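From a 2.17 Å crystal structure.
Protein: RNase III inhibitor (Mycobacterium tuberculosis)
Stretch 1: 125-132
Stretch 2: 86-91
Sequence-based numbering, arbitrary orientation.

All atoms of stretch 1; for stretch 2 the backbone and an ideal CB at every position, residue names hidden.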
ATOM      1  N   PRO A 125      -2.450  -4.021   6.686  1.00 52.09           N
ATOM      2  CA  PRO A 125      -2.109  -5.436   6.728  1.00 53.06           C
ATOM      3  C   PRO A 125      -2.378  -6.107   5.371  1.00 52.01           C
ATOM      4  O   PRO A 125      -3.428  -6.704   5.147  1.00 56.24           O
ATOM      5  CB  PRO A 125      -2.997  -5.986   7.863  1.00 57.91           C
ATOM      6  CG  PRO A 125      -4.074  -4.996   8.074  1.00 58.42           C
ATOM      7  CD  PRO A 125      -3.680  -3.696   7.441  1.00 54.77           C
ATOM      8  N   LEU A 126      -1.385  -6.055   4.502  1.00 49.68           N
ATOM      9  CA  LEU A 126      -1.528  -6.361   3.099  1.00 49.33           C
ATOM     10  C   LEU A 126      -2.076  -7.771   2.855  1.00 53.50           C
ATOM     11  O   LEU A 126      -1.474  -8.749   3.266  1.00 50.75           O
ATOM     12  CB  LEU A 126      -0.172  -6.257   2.406  1.00 48.79           C
ATOM     13  CG  LEU A 126       0.628  -4.983   2.477  1.00 49.08           C
ATOM     14  CD1 LEU A 126       1.964  -5.200   1.791  1.00 51.36           C
ATOM     15  CD2 LEU A 126      -0.127  -3.850   1.794  1.00 49.51           C
ATOM     16  N   GLY A 127      -3.216  -7.846   2.179  1.00 55.02           N
ATOM     17  CA  GLY A 127      -3.808  -9.106   1.841  1.00 60.50           C
ATOM     18  C   GLY A 127      -4.429  -9.917   2.983  1.00 64.04           C
ATOM     19  O   GLY A 127      -4.832 -11.056   2.764  1.00 65.33           O
ATOM     20  N   VAL A 128      -4.561  -9.334   4.171  1.00 63.06           N
ATOM     21  CA  VAL A 128      -5.175 -10.021   5.310  1.00 66.85           C
ATOM     22  C   VAL A 128      -6.670  -9.687   5.376  1.00 72.15           C
ATOM     23  O   VAL A 128      -7.054  -8.533   5.252  1.00 79.30           O
ATOM     24  CB  VAL A 128      -4.461  -9.629   6.626  1.00 63.04           C
ATOM     25  CG1 VAL A 128      -5.082 -10.344   7.825  1.00 64.79           C
ATOM     26  CG2 VAL A 128      -2.988  -9.963   6.526  1.00 59.44           C
ATOM     27  N   GLY A 129      -7.506 -10.686   5.620  1.00 80.80           N
ATOM     28  CA  GLY A 129      -8.965 -10.475   5.703  1.00 88.59           C
ATOM     29  C   GLY A 129      -9.574 -10.603   4.321  1.00 93.13           C
ATOM     30  O   GLY A 129      -9.860 -11.718   3.889  1.00 88.65           O
ATOM     31  N   ASN A 130      -9.688  -9.474   3.605  1.00 99.98           N
ATOM     32  CA  ASN A 130     -10.125  -9.460   2.185  1.00103.69           C
ATOM     33  C   ASN A 130      -9.410 -10.514   1.328  1.00 95.49           C
ATOM     34  O   ASN A 130     -10.055 -11.253   0.586  1.00100.63           O
ATOM     35  CB  ASN A 130      -9.894  -8.080   1.533  1.00111.92           C
ATOM     36  CG  ASN A 130     -10.773  -6.984   2.129  1.00122.23           C
ATOM     37  OD1 ASN A 130     -11.999  -7.126   2.207  1.00127.33           O
ATOM     38  ND2 ASN A 130     -10.151  -5.874   2.543  1.00127.27           N
ATOM     39  N   GLY A 131      -8.085 -10.574   1.440  1.00 82.18           N
ATOM     40  CA  GLY A 131      -7.279 -11.491   0.647  1.00 74.84           C
ATOM     41  C   GLY A 131      -7.042 -12.877   1.212  1.00 73.33           C
ATOM     42  O   GLY A 131      -6.513 -13.727   0.508  1.00 72.77           O
ATOM     43  N   GLY A 132      -7.405 -13.101   2.476  1.00 71.82           N
ATOM     44  CA  GLY A 132      -7.263 -14.388   3.135  1.00 69.37           C
ATOM     45  C   GLY A 132      -5.877 -14.809   3.602  1.00 67.55           C
ATOM     46  O   GLY A 132      -5.687 -15.982   3.906  1.00 66.08           O
ATOM     47  N   UNK A  86      -0.224   2.503  -4.290  1.00 50.49           N
ATOM     48  CA  UNK A  86      -1.211   1.454  -4.455  1.00 48.88           C
ATOM     49  C   UNK A  86      -0.483   0.162  -4.704  1.00 45.46           C
ATOM     50  O   UNK A  86       0.150  -0.010  -5.730  1.00 46.29           O
ATOM     51  CB  UNK A  86      -2.185   1.767  -5.593  1.00 48.88           C
ATOM     52  N   UNK A  87      -0.586  -0.751  -3.747  1.00 44.31           N
ATOM     53  CA  UNK A  87       0.145  -2.035  -3.738  1.00 44.09           C
ATOM     54  C   UNK A  87      -0.819  -3.119  -4.193  1.00 47.61           C
ATOM     55  O   UNK A  87      -1.810  -3.388  -3.513  1.00 46.12           O
ATOM     56  CB  UNK A  87       0.714  -2.355  -2.355  1.00 44.09           C
ATOM     57  N   UNK A  88      -0.564  -3.750  -5.369  1.00 49.84           N
ATOM     58  CA  UNK A  88      -1.502  -4.818  -5.798  1.00 48.09           C
ATOM     59  C   UNK A  88      -1.358  -6.073  -4.982  1.00 45.62           C
ATOM     60  O   UNK A  88      -0.308  -6.647  -4.946  1.00 46.26           O
ATOM     61  CB  UNK A  88      -1.289  -5.160  -7.274  1.00 48.09           C
ATOM     62  N   UNK A  89      -2.424  -6.463  -4.305  1.00 46.82           N
ATOM     63  CA  UNK A  89      -2.440  -7.655  -3.496  1.00 47.93           C
ATOM     64  C   UNK A  89      -3.246  -8.757  -4.204  1.00 51.93           C
ATOM     65  O   UNK A  89      -3.257  -9.884  -3.734  1.00 51.95           O
ATOM     66  CB  UNK A  89      -3.021  -7.352  -2.113  1.00 47.93           C
ATOM     67  N   UNK A  90      -3.923  -8.409  -5.294  1.00 53.05           N
ATOM     68  CA  UNK A  90      -4.765  -9.334  -6.049  1.00 57.79           C
ATOM     69  C   UNK A  90      -4.766  -8.946  -7.512  1.00 58.95           C
ATOM     70  O   UNK A  90      -4.574  -7.729  -7.862  1.00 56.75           O
ATOM     71  CB  UNK A  90      -6.193  -9.352  -5.499  1.00 57.79           C
ATOM     72  N   UNK A  91      -5.086  -9.936  -8.340  1.00 58.98           N
ATOM     73  CA  UNK A  91      -5.345  -9.727  -9.755  1.00 64.20           C
ATOM     74  C   UNK A  91      -6.791  -9.272  -9.899  1.00 67.39           C
ATOM     75  O   UNK A  91      -7.053  -8.045  -9.874  1.00 65.67           O
ATOM     76  CB  UNK A  91      -5.074 -10.994 -10.569  1.00 64.20           C
TER

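Stretch 1 has no regular helix or strand. It opens with a type II beta turn from Pro125 to Val128, closed by Val128 N to Pro125 O at 3.0 Å. Leu126 is the one apolar side chain it sends toward stretch 2. Beyond the turn it offers mainly glycine backbone and carbonyl oxygens.

Position 86 lies in a strand that begins earlier in the chain. Its ideal CB has nothing of stretch 1 within 5.5 Å. Many residues would fit. The deposited residue is Asn86, whose side-chain amide is hydrogen-bonded elsewhere in the structure.

Position 87 has phi/psi of -101/114, ordinary for a strand. CA-to-CB points toward stretch 1, and the ideal CB is 4.5 Å from Leu126 CD2. The leucine methyls offer an apolar surface with no polar group to satisfy. Leucine, isoleucine, methionine or an aromatic residue would suit. The deposited residue is Phe87, with chi1 in the t well. Leu126 CD1 sits over one face of its ring, 3.7 Å from the centroid and 19° off the normal, a CH-pi contact.

Position 88 is out of reach of stretch 1. Its phi of -73 admits proline, but also most other residues. The deposited residue is Pro88.

Position 89 points toward the turn. Its CA is 5.7 Å from that of Gly127, and its ideal CB is 4.3 Å from Gly127 N. The space is short, so a small or beta-branched side chain, such as alanine, serine, threonine or valine, looks suitable. The deposited residue is Thr89, chi1 p. Its methyl meets the turn: Thr89 CG2 is 3.9 Å from Gly127 N and 4.3 Å from Leu126 CB. No hydrogen bond crosses here.

Position 90 also points toward stretch 1, but its ideal CB has nothing of it within 5.5 Å. A long side chain could cover that gap. The carbonyl of Asn130 makes a positively charged or donor end plausible; lysine, arginine or glutamine would serve. The deposited residue is Lys90, extended through chi2 and chi3. Its CE packs 3.9 Å from Gly131 CA, where no side chain intervenes. Lys90 NZ comes within 3.5 Å of Asn130 O, but this is a contact and not a hydrogen bond.

Position 91 is beyond stretch 1, which leaves the choice open. The deposited residue is Lys91, an extended side chain that stays 11.4 Å away at its nearest, from Lys91 CB to Gly131 CA.

Stretch 2 86-91: NFPTKK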
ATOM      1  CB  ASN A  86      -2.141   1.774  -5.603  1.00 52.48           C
ATOM      2  CG  ASN A  86      -2.986   3.001  -5.322  1.00 55.47           C
ATOM      3  OD1 ASN A  86      -3.958   2.931  -4.573  1.00 55.47           O
ATOM      4  ND2 ASN A  86      -2.653   4.125  -5.961  1.00 55.00           N
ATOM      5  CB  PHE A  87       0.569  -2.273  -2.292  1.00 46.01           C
ATOM      6  CG  PHE A  87       1.484  -3.401  -2.070  1.00 44.87           C
ATOM      7  CD1 PHE A  87       1.149  -4.678  -2.486  1.00 47.66           C
ATOM      8  CD2 PHE A  87       2.673  -3.198  -1.425  1.00 44.12           C
ATOM      9  CE1 PHE A  87       2.006  -5.714  -2.271  1.00 47.48           C
ATOM     10  CE2 PHE A  87       3.561  -4.223  -1.256  1.00 46.18           C
ATOM     11  CZ  PHE A  87       3.198  -5.502  -1.639  1.00 46.44           C
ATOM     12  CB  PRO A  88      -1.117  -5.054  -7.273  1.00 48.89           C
ATOM     13  CG  PRO A  88      -0.503  -3.721  -7.695  1.00 48.07           C
ATOM     14  CD  PRO A  88       0.331  -3.371  -6.489  1.00 48.17           C
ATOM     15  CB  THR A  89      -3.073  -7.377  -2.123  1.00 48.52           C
ATOM     16  OG1 THR A  89      -4.376  -6.795  -2.304  1.00 51.46           O
ATOM     17  CG2 THR A  89      -2.238  -6.443  -1.360  1.00 47.85           C
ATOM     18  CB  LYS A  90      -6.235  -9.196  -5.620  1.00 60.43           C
ATOM     19  CG  LYS A  90      -6.573  -9.656  -4.247  1.00 65.39           C
ATOM     20  CD  LYS A  90      -8.039  -9.341  -3.970  1.00 69.65           C
ATOM     21  CE  LYS A  90      -8.526  -9.957  -2.667  1.00 74.36           C
ATOM     22  NZ  LYS A  90      -9.839 -10.627  -2.882  1.00 80.05           N
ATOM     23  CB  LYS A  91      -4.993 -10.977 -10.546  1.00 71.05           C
ATOM     24  CG  LYS A  91      -3.487 -11.161 -10.652  1.00 78.74           C
ATOM     25  CD  LYS A  91      -3.049 -12.455 -11.354  1.00 84.47           C
ATOM     26  CE  LYS A  91      -1.523 -12.484 -11.460  1.00 87.85           C
ATOM     27  NZ  LYS A  91      -0.977 -13.802 -11.877  1.00 91.27           N
TER
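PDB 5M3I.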